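Local coordinates for protein 4-hydroxybenzoyl-CoA thioesterase (Staphylococcus aureus, PDB 6FDG) that probably hydrolyses the thioester of DHNA-CoA in the vitamin K2 pathway, as a hotdog-fold acyl-CoA thioesterase, at residues S4-E9 with F30-L35; Q51-P56 with C111-T116; D36-L41 with E131-V136; V62-S67 with L101-S106; V76-E81 with S88-E93. One frame throughout, in Å; residues are numbered along the deposited sequence. Where two conformers were deposited one is given.

All five contacts belong to one hotdog fold, a curved sheet wrapped round the long helix 26-41. Interaction 1 lays the middle of that helix on strand 2-9, and interaction 3, its centre about 14 Å away, sets the helix end against helix 127-141. Interactions 5, 4 and 2 are antiparallel pairings in the sheet, each nested along the sequence inside the loop closed by the next. Interactions 2 and 4 share strand 101-113, lie about 30 Å apart between centres, and both touch the third subunit. There Val62 and Asn63 pair with a strand of that subunit, so the sheet crosses the interface and interaction 4 belongs to the assembly as well. Interaction 1 closes before any other opens.

Interaction 1: residues S4-E9 with F30-L35; sequences SITEIE and FEVARL
Ile8 and Val32 reach toward each other tip to tip, CD1 of Ile8 lying 4.0 Å from CG1 of Val32. That branch of Val32 is anti to its backbone N (chi1 169°) and is shared: the side chain of Thr6 crosses that of Val32 obliquely and brings its CG2 within 4.1 Å of the same CG1. The other branch of Thr6 is turned to the helix backbone, OG1 standing 3.6 Å from Ala33 CA; CA and CB of Ala33 face Thr6 where the backbones come nearest, 5.6 Å from Thr6 CA to Ala33 CA. OG1 of Thr6 finds its polar partner one turn further along the helix, in a hydrogen bond to Asp36 OD2. This is the hotdog arrangement, the long helix 26-41 lying in the curve of the sheet, here against strand 2-9 at 136° between the segment directions. Ser4 touches only at the periphery, its OG 4.2 Å from Ala33 O. Ala33 also meets Val76 and Thr78 of the adjoining strand, while Arg11 of the second subunit packs on both Ile8 and Val32.

Interaction 2: residues Q51-P56 with C111-T116; sequences QGIISP and CIKEDT
Ile54 and Ile112 form the hydrogen-bonded pair of a short antiparallel ladder: Ile54 N donates to Ile112 O at 2.9 Å and Ile112 N to Ile54 O at 2.8 Å. The packing is tight on the face of Ile53 and Lys113, where Ile53 CD1 presses on Lys113 CD at 3.3 Å, closer than usual carbon contact; Ile53 CG2 meets Cys111 CB. The other face is in ordinary van der Waals contact. There Ile112 CG1 sits in the crowded position between backbone N and carbonyl carbon (chi1 66°), and CD1 beyond it packs 3.9 Å from Pro56 CG, while in the conformer given Ile54 CD1 lies 3.7 Å from Glu114 CG. The turn end is the solvent side: Glu114 N donates to Gly52 O (2.9 Å), and a water donates to the same oxygen beside it. Gly52 has phi 78°, and at its backbone angles a CB would jam against the carbonyl O of Gln51. Met18 of the third subunit packs on Ile54 and Pro56. The arrangement is a two-residue antiparallel bridge, adding strand 53-54 to the end of strand 101-113 in the hotdog sheet.

Interaction 3: residues D36-L41 with E131-V136; sequences DYISKL and EAYSKV
Leu41 and Tyr133 make the main apolar contact between these helices, whose segment axes approach to 11.9 Å at an angle of 99°. A chi1 of -163° puts Leu41 CG anti to the backbone N, and the two methyls beyond it meet different partners: CD2 lies 3.7 Å from Tyr133 CE1, and CD1 lies 3.8 Å from Val136 CG2. Ala132 CB is a more distant neighbour of CD2. The hydroxyl ends make a second group of contacts, by van der Waals touch and without a hydrogen bond between the segments. Tyr37 OH meets Val136 CG1 tip to tip at 3.5 Å. Tyr133 OH comes up to Ile38 CG1 at 3.3 Å and lies near the plane of the Tyr37 ring, at its edge, 4.1 Å from CE1. Its polar need is met elsewhere, by a hydrogen bond with Tyr90 OH. Charge appears on helix 26-41 itself, where Lys40 NZ bridges to Asp36 OD2 at 2.8 Å, on the syn side of the carboxylate. Helix 127-141 thus packs across the end of the long hotdog helix: Tyr37 and Tyr133 both rest on Val80 of strand 73-83, Phe43 touches Ile38 and Ala132, and Ile2 of strand 2-9 lies on Val136.

Interaction 4: residues V62-S67 with L101-S106; sequences VNYKKS and LATTGS
Asn63 and Thr104 form a hydrogen-bonded antiparallel pair, Asn63 N donating to Thr104 O at 2.8 Å and Thr104 N to Asn63 O at 3.0 Å, with Val62-Gly105 and Tyr64-Thr103 as the non-hydrogen-bonded pairs on either side. Beyond Tyr64 the ladder gives way to a double grip: Lys65 N and Lys66 N both donate to Ala102 O, from the same face of its carbonyl plane. Ala102 and Thr103 both oppose Ile94 of the next strand, a classic beta bulge. On the face of Val62 and Tyr64, Val62 CG1 lies 3.6 Å from Thr103 CG2 and also over one face of the Tyr64 ring, toward its rim. On the other face a bend at chi2 (-56°) sets CD of Lys65, and the extended remainder brings CE 3.8 Å from Thr104 OG1. Asn63 CB faces the same hydroxyl, Thr104 OG1, at 3.6 Å. A water joins Lys66 O to Thr103 OG1, 2.8 Å from each. The Val62 face is thus mainly apolar, turned toward Phe30 and Tyr26 of helix 26-41, with Thr103 OG1 meeting the water and Tyr64 OH bonded to His23 O; on the other the Asn63 amide, in the conformer given, bonds to Lys65 NZ through OD1 and to Asp59 OD1 of the third subunit, whose strand continues the sheet, through ND2.

Interaction 5: residues V76-E81 with S88-E93; sequences VKTWVE and SVYKYE
Lys91, Glu93 and Trp79 have the most surface buried here, gathered on one face of an antiparallel ladder. Trp79 CG takes the position between backbone N and carbonyl carbon (chi1 64°). The indole lies against Lys91 and Glu93. Lys91 lays its CB over one face of the six-membered ring, 3.9 Å from the centroid, a CH-pi contact, and its CE passes near CZ2. Glu93 comes to the far end of the indole: its OE2 is at the ring edge, near the plane, 3.8 Å from CH2, with the carboxylate turned 84° to the ring. The pyrrole N-H is held in plane by Glu81, NE1 donating to Glu81 OE1 at 3.0 Å, while Glu81 CG lies 3.7 Å from Lys91 CD. Lys77 runs extended beside Glu93; NZ and OE1 are 4.2 Å apart, too far for a salt bridge, and a water spans them, its bond to OE1 weak. In the backbone Trp79 and Lys91 exchange hydrogen bonds, as do Lys77 and Glu93. On the opposite face Val80 CG2 lies 3.6 Å from Tyr90 CE2, and Thr78 OG1 is 3.5 Å from Tyr92 CD2. That inner face meets helix 26-41, where Tyr92 stacks on Phe30 and Tyr90 touches Arg34. The hairpin sits mid-sheet, strand 73-83 bonded to strand 2-9 and strand 88-95 to strand 101-113.

Interaction 1: residues S4-E9 with F30-L35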
# COMPACT_ATOMS: atom_id res chain seq x y z
N SER A 4 2.55 23.05 -11.93
CA SER A 4 3.78 22.43 -11.63
C SER A 4 3.91 21.13 -12.50
O SER A 4 2.91 20.58 -12.96
CB SER A 4 3.96 22.11 -10.14
OG SER A 4 2.90 21.27 -9.75
N ILE A 5 5.18 20.69 -12.67
CA ILE A 5 5.49 19.37 -13.22
C ILE A 5 6.29 18.62 -12.27
O ILE A 5 7.33 19.10 -11.75
CB ILE A 5 6.31 19.48 -14.58
CG1 ILE A 5 5.49 20.23 -15.58
CG2 ILE A 5 6.73 18.04 -15.04
CD1 ILE A 5 4.34 19.55 -16.16
N THR A 6 5.82 17.41 -11.89
CA THR A 6 6.50 16.54 -11.00
C THR A 6 6.90 15.27 -11.68
O THR A 6 6.03 14.57 -12.25
CB THR A 6 5.57 16.19 -9.81
OG1 THR A 6 5.01 17.36 -9.23
CG2 THR A 6 6.27 15.36 -8.74
N GLU A 7 8.14 14.83 -11.55
CA GLU A 7 8.57 13.55 -12.13
C GLU A 7 8.47 12.48 -11.04
O GLU A 7 8.92 12.67 -9.91
CB GLU A 7 10.03 13.66 -12.59
CG GLU A 7 10.20 14.67 -13.74
CD GLU A 7 11.62 14.58 -14.34
OE1 GLU A 7 11.92 13.53 -14.95
OE2 GLU A 7 12.42 15.52 -14.15
N ILE A 8 7.90 11.34 -11.42
CA ILE A 8 7.76 10.19 -10.57
C ILE A 8 8.28 8.96 -11.32
O ILE A 8 7.92 8.74 -12.47
CB ILE A 8 6.27 9.99 -10.16
CG1 ILE A 8 5.75 11.25 -9.43
CG2 ILE A 8 6.11 8.69 -9.37
CD1 ILE A 8 4.30 11.12 -8.99
N GLU A 9 9.08 8.16 -10.66
CA GLU A 9 9.54 6.90 -11.26
C GLU A 9 8.74 5.78 -10.63
O GLU A 9 8.76 5.61 -9.41
CB GLU A 9 11.03 6.71 -10.98
CG GLU A 9 11.55 5.41 -11.55
CD GLU A 9 12.94 5.53 -12.13
OE1 GLU A 9 13.82 6.14 -11.50
OE2 GLU A 9 13.14 5.05 -13.28
N PHE A 30 -0.94 11.50 -7.22
CA PHE A 30 -1.56 12.85 -7.17
C PHE A 30 -1.11 13.53 -5.91
O PHE A 30 -0.88 14.76 -5.96
CB PHE A 30 -3.05 12.77 -7.22
CG PHE A 30 -3.66 12.34 -8.53
CD1 PHE A 30 -2.98 12.20 -9.72
CD2 PHE A 30 -5.05 12.16 -8.57
CE1 PHE A 30 -3.63 11.83 -10.92
CE2 PHE A 30 -5.71 11.85 -9.75
CZ PHE A 30 -4.97 11.67 -10.91
N GLU A 31 -1.00 12.84 -4.76
CA GLU A 31 -0.51 13.47 -3.53
C GLU A 31 0.89 13.98 -3.68
O GLU A 31 1.19 15.13 -3.27
CB GLU A 31 -0.63 12.46 -2.41
CG GLU A 31 0.06 12.90 -1.14
CD GLU A 31 0.19 11.70 -0.18
OE1 GLU A 31 1.35 11.10 -0.07
OE2 GLU A 31 -0.80 11.44 0.57
N VAL A 32 1.79 13.16 -4.22
CA VAL A 32 3.16 13.59 -4.42
C VAL A 32 3.18 14.85 -5.29
O VAL A 32 3.88 15.83 -4.99
CB VAL A 32 3.98 12.45 -5.06
CG1 VAL A 32 5.39 12.93 -5.56
CG2 VAL A 32 4.16 11.34 -4.07
N ALA A 33 2.43 14.88 -6.34
CA ALA A 33 2.35 16.03 -7.24
C ALA A 33 1.78 17.24 -6.60
O ALA A 33 2.34 18.36 -6.76
CB ALA A 33 1.64 15.62 -8.52
N ARG A 34 0.70 17.08 -5.86
CA ARG A 34 0.07 18.19 -5.21
C ARG A 34 0.99 18.83 -4.12
O ARG A 34 1.11 20.05 -4.03
CB ARG A 34 -1.22 17.65 -4.48
CG ARG A 34 -1.98 18.66 -3.72
CD ARG A 34 -3.31 18.12 -3.22
NE ARG A 34 -3.21 17.03 -2.28
CZ ARG A 34 -3.51 15.77 -2.53
NH1 ARG A 34 -3.46 14.88 -1.48
NH2 ARG A 34 -3.71 15.27 -3.73
N LEU A 35 1.71 18.00 -3.39
CA LEU A 35 2.63 18.50 -2.37
C LEU A 35 3.81 19.19 -3.09
O LEU A 35 4.37 20.16 -2.47
CB LEU A 35 3.05 17.37 -1.44
CG LEU A 35 1.96 16.90 -0.46
CD1 LEU A 35 2.39 15.60 0.25
CD2 LEU A 35 1.65 17.95 0.61

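Interaction 2: residues Q51-P56 with C111-T116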
# COMPACT_ATOMS: atom_id res chain seq x y z
N GLN A 51 1.05 23.37 12.86
CA GLN A 51 0.05 24.27 13.47
C GLN A 51 -1.23 23.55 13.90
O GLN A 51 -2.21 24.17 14.28
CB GLN A 51 -0.27 25.45 12.52
CG GLN A 51 0.85 26.32 12.10
CD GLN A 51 1.40 27.02 13.29
OE1 GLN A 51 0.69 27.63 14.09
NE2 GLN A 51 2.62 26.79 13.50
N GLY A 52 -1.30 22.22 13.82
CA GLY A 52 -2.47 21.51 14.17
C GLY A 52 -3.63 21.51 13.17
O GLY A 52 -4.72 21.29 13.51
N ILE A 53 -3.25 21.75 11.90
CA ILE A 53 -4.23 21.77 10.81
C ILE A 53 -3.85 20.65 9.81
O ILE A 53 -2.72 20.52 9.52
CB ILE A 53 -4.27 23.13 10.12
CG1 ILE A 53 -4.68 24.27 11.11
CG2 ILE A 53 -5.26 23.16 8.92
CD1 ILE A 53 -6.01 24.06 11.72
N ILE A 54 -4.87 19.89 9.41
CA ILE A 54 -4.68 18.82 8.37
C ILE A 54 -5.56 19.18 7.22
O ILE A 54 -6.66 19.69 7.37
CB ILE A 54 -5.21 17.49 8.84
CG1 ILE A 54 -4.51 17.07 10.11
CG2 ILE A 54 -4.91 16.41 7.80
CD1 ILE A 54 -5.18 15.88 10.69
N SER A 55 -5.12 18.65 6.03
CA SER A 55 -5.83 18.84 4.78
C SER A 55 -6.19 17.49 4.09
O SER A 55 -5.36 17.06 3.23
CB SER A 55 -5.04 19.70 3.87
OG SER A 55 -5.74 20.10 2.75
N PRO A 56 -7.30 16.97 4.40
CA PRO A 56 -7.69 15.73 3.73
C PRO A 56 -8.40 15.92 2.45
O PRO A 56 -9.07 16.92 2.17
CB PRO A 56 -8.61 15.09 4.74
CG PRO A 56 -9.33 16.26 5.39
CD PRO A 56 -8.24 17.27 5.49
N CYS A 111 -9.41 22.07 4.71
CA CYS A 111 -8.51 22.11 5.85
C CYS A 111 -9.34 22.04 7.13
O CYS A 111 -10.39 22.68 7.19
CB CYS A 111 -7.75 23.45 5.83
SG CYS A 111 -6.51 23.61 4.51
N ILE A 112 -8.84 21.27 8.06
CA ILE A 112 -9.54 21.02 9.31
C ILE A 112 -8.57 21.03 10.46
O ILE A 112 -7.42 20.86 10.37
CB ILE A 112 -10.25 19.65 9.26
CG1 ILE A 112 -9.28 18.49 9.19
CG2 ILE A 112 -11.31 19.59 8.12
CD1 ILE A 112 -9.99 17.12 9.14
N LYS A 113 -9.17 21.25 11.68
CA LYS A 113 -8.43 21.09 12.89
C LYS A 113 -8.12 19.65 13.19
O LYS A 113 -8.99 18.81 13.05
CB LYS A 113 -9.24 21.68 14.08
CG LYS A 113 -9.65 23.07 13.96
CD LYS A 113 -8.53 24.02 13.86
CE LYS A 113 -7.50 23.96 14.99
NZ LYS A 113 -7.75 24.99 16.09
N GLU A 114 -6.91 19.37 13.58
CA GLU A 114 -6.42 17.97 13.76
C GLU A 114 -7.18 17.33 14.89
O GLU A 114 -7.49 16.10 14.85
CB GLU A 114 -4.97 17.93 14.08
CG GLU A 114 -4.46 16.52 14.22
CD GLU A 114 -2.98 16.44 14.15
OE1 GLU A 114 -2.32 17.46 14.55
OE2 GLU A 114 -2.50 15.37 13.69
N ASP A 115 -7.53 18.16 15.87
CA ASP A 115 -8.08 17.55 17.12
C ASP A 115 -9.58 17.22 16.95
O ASP A 115 -9.97 16.05 17.07
CB ASP A 115 -7.67 18.37 18.38
CG ASP A 115 -8.00 19.83 18.29
OD1 ASP A 115 -8.58 20.28 17.29
OD2 ASP A 115 -7.66 20.61 19.23
N THR A 116 -10.38 18.18 16.46
CA THR A 116 -11.83 18.04 16.32
C THR A 116 -12.39 17.66 14.92
O THR A 116 -13.59 17.45 14.72
CB THR A 116 -12.49 19.37 16.69
OG1 THR A 116 -12.14 20.36 15.72
CG2 THR A 116 -12.00 19.90 18.12
O HOH W 1 -5.64 20.97 16.22

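Interaction 3: residues D36-L41 with E131-V136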
# COMPACT_ATOMS: atom_id res chain seq x y z
N ASP A 36 4.20 18.74 -4.28
CA ASP A 36 5.28 19.40 -5.02
C ASP A 36 4.75 20.73 -5.49
O ASP A 36 5.49 21.76 -5.48
CB ASP A 36 5.66 18.51 -6.24
CG ASP A 36 6.87 19.01 -7.01
OD1 ASP A 36 7.87 19.42 -6.37
OD2 ASP A 36 6.75 18.98 -8.25
N TYR A 37 3.51 20.88 -5.96
CA TYR A 37 2.88 22.16 -6.36
C TYR A 37 2.99 23.10 -5.17
O TYR A 37 3.41 24.27 -5.29
CB TYR A 37 1.45 21.96 -6.83
CG TYR A 37 0.71 23.19 -7.14
CD1 TYR A 37 0.08 23.94 -6.14
CD2 TYR A 37 0.59 23.66 -8.46
CE1 TYR A 37 -0.63 25.09 -6.41
CE2 TYR A 37 -0.13 24.81 -8.77
CZ TYR A 37 -0.72 25.54 -7.76
OH TYR A 37 -1.45 26.71 -8.09
N ILE A 38 2.54 22.69 -4.00
CA ILE A 38 2.52 23.57 -2.85
C ILE A 38 3.95 24.00 -2.54
O ILE A 38 4.12 25.23 -2.16
CB ILE A 38 1.84 22.76 -1.68
CG1 ILE A 38 0.37 22.52 -1.96
CG2 ILE A 38 2.13 23.45 -0.31
CD1 ILE A 38 -0.29 21.57 -0.97
N SER A 39 4.88 23.11 -2.51
CA SER A 39 6.26 23.54 -2.25
C SER A 39 6.75 24.58 -3.24
O SER A 39 7.36 25.63 -2.97
CB SER A 39 7.13 22.32 -2.21
OG SER A 39 8.47 22.50 -1.86
N LYS A 40 6.52 24.33 -4.51
CA LYS A 40 6.95 25.28 -5.57
C LYS A 40 6.29 26.57 -5.45
O LYS A 40 6.89 27.64 -5.84
CB LYS A 40 6.79 24.58 -6.93
CG LYS A 40 7.80 23.51 -7.17
CD LYS A 40 7.55 22.57 -8.34
CE LYS A 40 8.69 21.76 -8.69
NZ LYS A 40 8.37 20.78 -9.75
N LEU A 41 5.10 26.71 -4.95
CA LEU A 41 4.40 27.94 -4.78
C LEU A 41 5.00 28.65 -3.58
O LEU A 41 4.78 29.88 -3.54
CB LEU A 41 2.88 27.71 -4.60
CG LEU A 41 1.99 28.84 -4.80
CD1 LEU A 41 2.12 29.46 -6.20
CD2 LEU A 41 0.57 28.38 -4.42
N GLU A 131 -3.27 34.43 0.33
CA GLU A 131 -2.95 35.53 -0.63
C GLU A 131 -2.39 34.85 -1.88
O GLU A 131 -2.76 35.35 -2.95
CB GLU A 131 -1.93 36.45 0.04
CG GLU A 131 -1.18 37.44 -0.89
CD GLU A 131 -0.06 38.22 -0.15
OE1 GLU A 131 0.82 37.60 0.51
OE2 GLU A 131 -0.06 39.46 -0.22
N ALA A 132 -1.52 33.86 -1.72
CA ALA A 132 -0.87 33.19 -2.90
C ALA A 132 -1.90 32.45 -3.76
O ALA A 132 -1.98 32.67 -4.99
CB ALA A 132 0.22 32.34 -2.49
N TYR A 133 -2.83 31.72 -3.07
CA TYR A 133 -3.85 31.02 -3.85
C TYR A 133 -4.81 31.90 -4.56
O TYR A 133 -5.32 31.63 -5.62
CB TYR A 133 -4.58 29.95 -2.92
CG TYR A 133 -3.83 28.63 -2.78
CD1 TYR A 133 -2.66 28.50 -2.15
CD2 TYR A 133 -4.37 27.50 -3.35
CE1 TYR A 133 -1.98 27.29 -2.04
CE2 TYR A 133 -3.72 26.26 -3.23
CZ TYR A 133 -2.54 26.19 -2.67
OH TYR A 133 -1.83 24.97 -2.54
N SER A 134 -5.16 33.04 -3.92
CA SER A 134 -6.07 33.98 -4.46
C SER A 134 -5.38 34.70 -5.69
O SER A 134 -6.09 34.88 -6.69
CB SER A 134 -6.46 35.10 -3.45
OG SER A 134 -7.31 34.54 -2.47
N LYS A 135 -4.16 34.99 -5.59
CA LYS A 135 -3.40 35.58 -6.72
C LYS A 135 -3.38 34.61 -7.90
O LYS A 135 -3.69 34.97 -9.01
CB LYS A 135 -2.02 35.93 -6.32
CG LYS A 135 -1.04 36.39 -7.43
CD LYS A 135 0.34 36.78 -6.86
CE LYS A 135 1.31 37.29 -7.94
NZ LYS A 135 0.64 38.34 -8.79
N VAL A 136 -3.05 33.32 -7.58
CA VAL A 136 -3.06 32.28 -8.64
C VAL A 136 -4.37 32.16 -9.27
O VAL A 136 -4.49 32.01 -10.48
CB VAL A 136 -2.46 30.94 -8.05
CG1 VAL A 136 -2.74 29.82 -9.04
CG2 VAL A 136 -1.00 31.06 -7.79

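Interaction 4: residues V62-S67 with L101-S106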
# COMPACT_ATOMS: atom_id res chain seq x y z
N VAL A 62 -10.29 9.83 -10.99
CA VAL A 62 -9.17 9.42 -11.84
C VAL A 62 -9.75 8.84 -13.14
O VAL A 62 -10.65 7.99 -13.06
CB VAL A 62 -8.27 8.36 -11.25
CG1 VAL A 62 -6.98 8.22 -12.00
CG2 VAL A 62 -7.91 8.66 -9.71
N ASN A 63 -9.33 9.33 -14.29
CA ASN A 63 -9.75 8.74 -15.57
C ASN A 63 -8.57 8.26 -16.28
O ASN A 63 -7.68 9.07 -16.63
CB ASN A 63 -10.42 9.81 -16.37
CG ASN A 63 -11.10 9.25 -17.61
OD1 ASN A 63 -10.47 9.01 -18.57
ND2 ASN A 63 -12.35 8.85 -17.46
N TYR A 64 -8.56 6.96 -16.51
CA TYR A 64 -7.39 6.23 -16.98
C TYR A 64 -7.48 6.13 -18.56
O TYR A 64 -8.31 5.40 -19.05
CB TYR A 64 -7.28 4.84 -16.37
CG TYR A 64 -7.27 4.88 -14.80
CD1 TYR A 64 -8.47 4.82 -14.15
CD2 TYR A 64 -6.14 4.88 -14.11
CE1 TYR A 64 -8.53 4.87 -12.75
CE2 TYR A 64 -6.16 4.89 -12.68
CZ TYR A 64 -7.35 4.86 -12.06
OH TYR A 64 -7.46 4.94 -10.66
N LYS A 65 -6.62 6.80 -19.26
CA LYS A 65 -6.65 6.76 -20.75
C LYS A 65 -5.79 5.73 -21.25
O LYS A 65 -6.16 5.14 -22.34
CB LYS A 65 -6.18 8.10 -21.29
CG LYS A 65 -6.79 9.35 -20.81
CD LYS A 65 -8.21 9.53 -20.91
CE LYS A 65 -8.50 10.95 -20.30
NZ LYS A 65 -9.90 11.35 -20.41
N LYS A 66 -4.65 5.45 -20.69
CA LYS A 66 -3.69 4.44 -21.09
C LYS A 66 -3.18 3.77 -19.87
O LYS A 66 -2.83 4.46 -18.88
CB LYS A 66 -2.47 5.06 -21.87
CG LYS A 66 -2.83 5.73 -23.15
CD LYS A 66 -1.54 6.10 -23.88
CE LYS A 66 -1.60 5.87 -25.38
NZ LYS A 66 -2.34 6.99 -25.99
N SER A 67 -2.97 2.47 -19.87
CA SER A 67 -2.21 1.79 -18.83
C SER A 67 -0.80 2.29 -18.70
O SER A 67 -0.16 2.73 -19.77
CB SER A 67 -2.31 0.23 -18.92
OG SER A 67 -3.63 -0.15 -18.64
N LEU A 101 -0.57 11.42 -23.11
CA LEU A 101 -1.52 11.60 -21.94
C LEU A 101 -2.09 10.27 -21.47
O LEU A 101 -2.80 9.57 -22.27
CB LEU A 101 -2.59 12.52 -22.33
CG LEU A 101 -3.60 12.85 -21.15
CD1 LEU A 101 -2.92 13.55 -20.04
CD2 LEU A 101 -4.80 13.53 -21.73
N ALA A 102 -1.62 9.80 -20.31
CA ALA A 102 -2.02 8.49 -19.77
C ALA A 102 -3.27 8.56 -18.86
O ALA A 102 -4.01 7.63 -18.69
CB ALA A 102 -0.92 7.81 -19.12
N THR A 103 -3.39 9.69 -18.14
CA THR A 103 -4.36 9.81 -17.06
C THR A 103 -4.70 11.24 -16.78
O THR A 103 -3.83 12.12 -16.91
CB THR A 103 -3.66 9.26 -15.71
OG1 THR A 103 -2.70 8.32 -15.97
CG2 THR A 103 -4.68 8.88 -14.74
N THR A 104 -5.93 11.51 -16.40
CA THR A 104 -6.36 12.78 -15.87
C THR A 104 -7.06 12.55 -14.58
O THR A 104 -7.40 11.38 -14.22
CB THR A 104 -7.30 13.55 -16.80
OG1 THR A 104 -8.49 12.83 -17.04
CG2 THR A 104 -6.59 13.77 -18.16
N GLY A 105 -7.21 13.58 -13.73
CA GLY A 105 -8.05 13.37 -12.51
C GLY A 105 -8.12 14.62 -11.74
O GLY A 105 -7.66 15.75 -12.20
N SER A 106 -8.71 14.56 -10.56
CA SER A 106 -8.89 15.69 -9.70
C SER A 106 -9.02 15.26 -8.27
O SER A 106 -9.38 14.11 -7.96
CB SER A 106 -10.10 16.53 -10.07
OG SER A 106 -11.30 15.81 -10.00
O HOH W 2 -3.39 5.64 -16.41

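Interaction 5: residues V76-E81 with S88-E93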
# COMPACT_ATOMS: atom_id res chain seq x y z
N VAL A 76 3.82 14.47 -13.98
CA VAL A 76 2.49 14.84 -13.48
C VAL A 76 2.34 16.35 -13.53
O VAL A 76 3.16 17.01 -12.89
CB VAL A 76 2.17 14.30 -12.08
CG1 VAL A 76 0.73 14.63 -11.79
CG2 VAL A 76 2.48 12.83 -11.98
N LYS A 77 1.41 16.87 -14.26
CA LYS A 77 1.09 18.30 -14.38
C LYS A 77 -0.04 18.54 -13.39
O LYS A 77 -1.08 17.88 -13.48
CB LYS A 77 0.70 18.66 -15.81
CG LYS A 77 0.31 20.12 -15.99
CD LYS A 77 0.02 20.37 -17.49
CE LYS A 77 -0.23 21.82 -17.77
NZ LYS A 77 -0.53 22.01 -19.24
N THR A 78 0.10 19.52 -12.49
CA THR A 78 -0.85 19.88 -11.43
C THR A 78 -1.23 21.30 -11.48
O THR A 78 -0.30 22.13 -11.60
CB THR A 78 -0.24 19.57 -10.08
OG1 THR A 78 0.18 18.24 -9.98
CG2 THR A 78 -1.27 19.82 -8.95
N TRP A 79 -2.47 21.61 -11.32
CA TRP A 79 -2.90 23.03 -11.19
C TRP A 79 -4.14 23.08 -10.32
O TRP A 79 -4.75 22.04 -9.96
CB TRP A 79 -3.23 23.71 -12.54
CG TRP A 79 -4.33 23.18 -13.29
CD1 TRP A 79 -5.60 23.71 -13.35
CD2 TRP A 79 -4.35 22.07 -14.21
NE1 TRP A 79 -6.40 22.99 -14.20
CE2 TRP A 79 -5.64 21.98 -14.73
CE3 TRP A 79 -3.39 21.11 -14.59
CZ2 TRP A 79 -5.99 21.01 -15.74
CZ3 TRP A 79 -3.78 20.16 -15.47
CH2 TRP A 79 -5.02 20.14 -16.01
N VAL A 80 -4.45 24.25 -9.77
CA VAL A 80 -5.63 24.48 -8.95
C VAL A 80 -6.75 24.96 -9.85
O VAL A 80 -6.74 26.13 -10.34
CB VAL A 80 -5.31 25.43 -7.81
CG1 VAL A 80 -6.64 25.68 -7.05
CG2 VAL A 80 -4.23 24.86 -6.91
N GLU A 81 -7.75 24.14 -10.15
CA GLU A 81 -8.88 24.51 -10.99
C GLU A 81 -9.76 25.48 -10.30
O GLU A 81 -10.33 26.38 -10.93
CB GLU A 81 -9.62 23.24 -11.38
CG GLU A 81 -10.77 23.45 -12.35
CD GLU A 81 -10.40 24.01 -13.67
OE1 GLU A 81 -9.21 23.92 -14.16
OE2 GLU A 81 -11.38 24.43 -14.37
N SER A 88 -10.36 23.56 -2.04
CA SER A 88 -9.59 23.71 -3.29
C SER A 88 -9.83 22.48 -4.18
O SER A 88 -9.90 21.33 -3.58
CB SER A 88 -8.15 23.79 -3.10
OG SER A 88 -7.73 25.02 -2.41
N VAL A 89 -9.93 22.63 -5.47
CA VAL A 89 -9.97 21.48 -6.41
C VAL A 89 -8.72 21.55 -7.25
O VAL A 89 -8.48 22.53 -7.96
CB VAL A 89 -11.20 21.50 -7.30
CG1 VAL A 89 -11.20 20.29 -8.24
CG2 VAL A 89 -12.47 21.49 -6.43
N TYR A 90 -7.86 20.55 -7.14
CA TYR A 90 -6.66 20.37 -7.96
C TYR A 90 -7.02 19.48 -9.10
O TYR A 90 -7.77 18.48 -8.94
CB TYR A 90 -5.53 19.74 -7.17
CG TYR A 90 -5.00 20.51 -6.00
CD1 TYR A 90 -5.68 20.65 -4.83
CD2 TYR A 90 -3.79 21.22 -6.15
CE1 TYR A 90 -5.15 21.42 -3.77
CE2 TYR A 90 -3.25 21.97 -5.07
CZ TYR A 90 -3.97 22.04 -3.98
OH TYR A 90 -3.44 22.80 -2.87
N LYS A 91 -6.46 19.74 -10.28
CA LYS A 91 -6.54 18.85 -11.44
C LYS A 91 -5.16 18.43 -11.82
O LYS A 91 -4.14 19.11 -11.60
CB LYS A 91 -7.25 19.55 -12.62
CG LYS A 91 -8.76 19.55 -12.45
CD LYS A 91 -9.52 20.24 -13.57
CE LYS A 91 -9.34 19.48 -14.84
NZ LYS A 91 -10.65 19.69 -15.64
N TYR A 92 -5.12 17.24 -12.44
CA TYR A 92 -3.88 16.59 -12.82
C TYR A 92 -3.93 15.97 -14.20
O TYR A 92 -4.99 15.50 -14.68
CB TYR A 92 -3.57 15.39 -11.91
CG TYR A 92 -3.68 15.75 -10.43
CD1 TYR A 92 -4.93 15.61 -9.78
CD2 TYR A 92 -2.60 16.12 -9.69
CE1 TYR A 92 -5.09 15.98 -8.44
CE2 TYR A 92 -2.74 16.45 -8.32
CZ TYR A 92 -3.97 16.31 -7.72
OH TYR A 92 -4.11 16.61 -6.32
N GLU A 93 -2.77 15.94 -14.82
CA GLU A 93 -2.55 15.14 -16.09
C GLU A 93 -1.28 14.38 -15.88
O GLU A 93 -0.28 14.93 -15.44
CB GLU A 93 -2.39 16.08 -17.32
CG GLU A 93 -3.63 16.78 -17.69
CD GLU A 93 -3.50 17.82 -18.83
OE1 GLU A 93 -2.39 18.26 -19.05
OE2 GLU A 93 -4.57 18.19 -19.27
O HOH W 3 -3.49 20.94 -19.67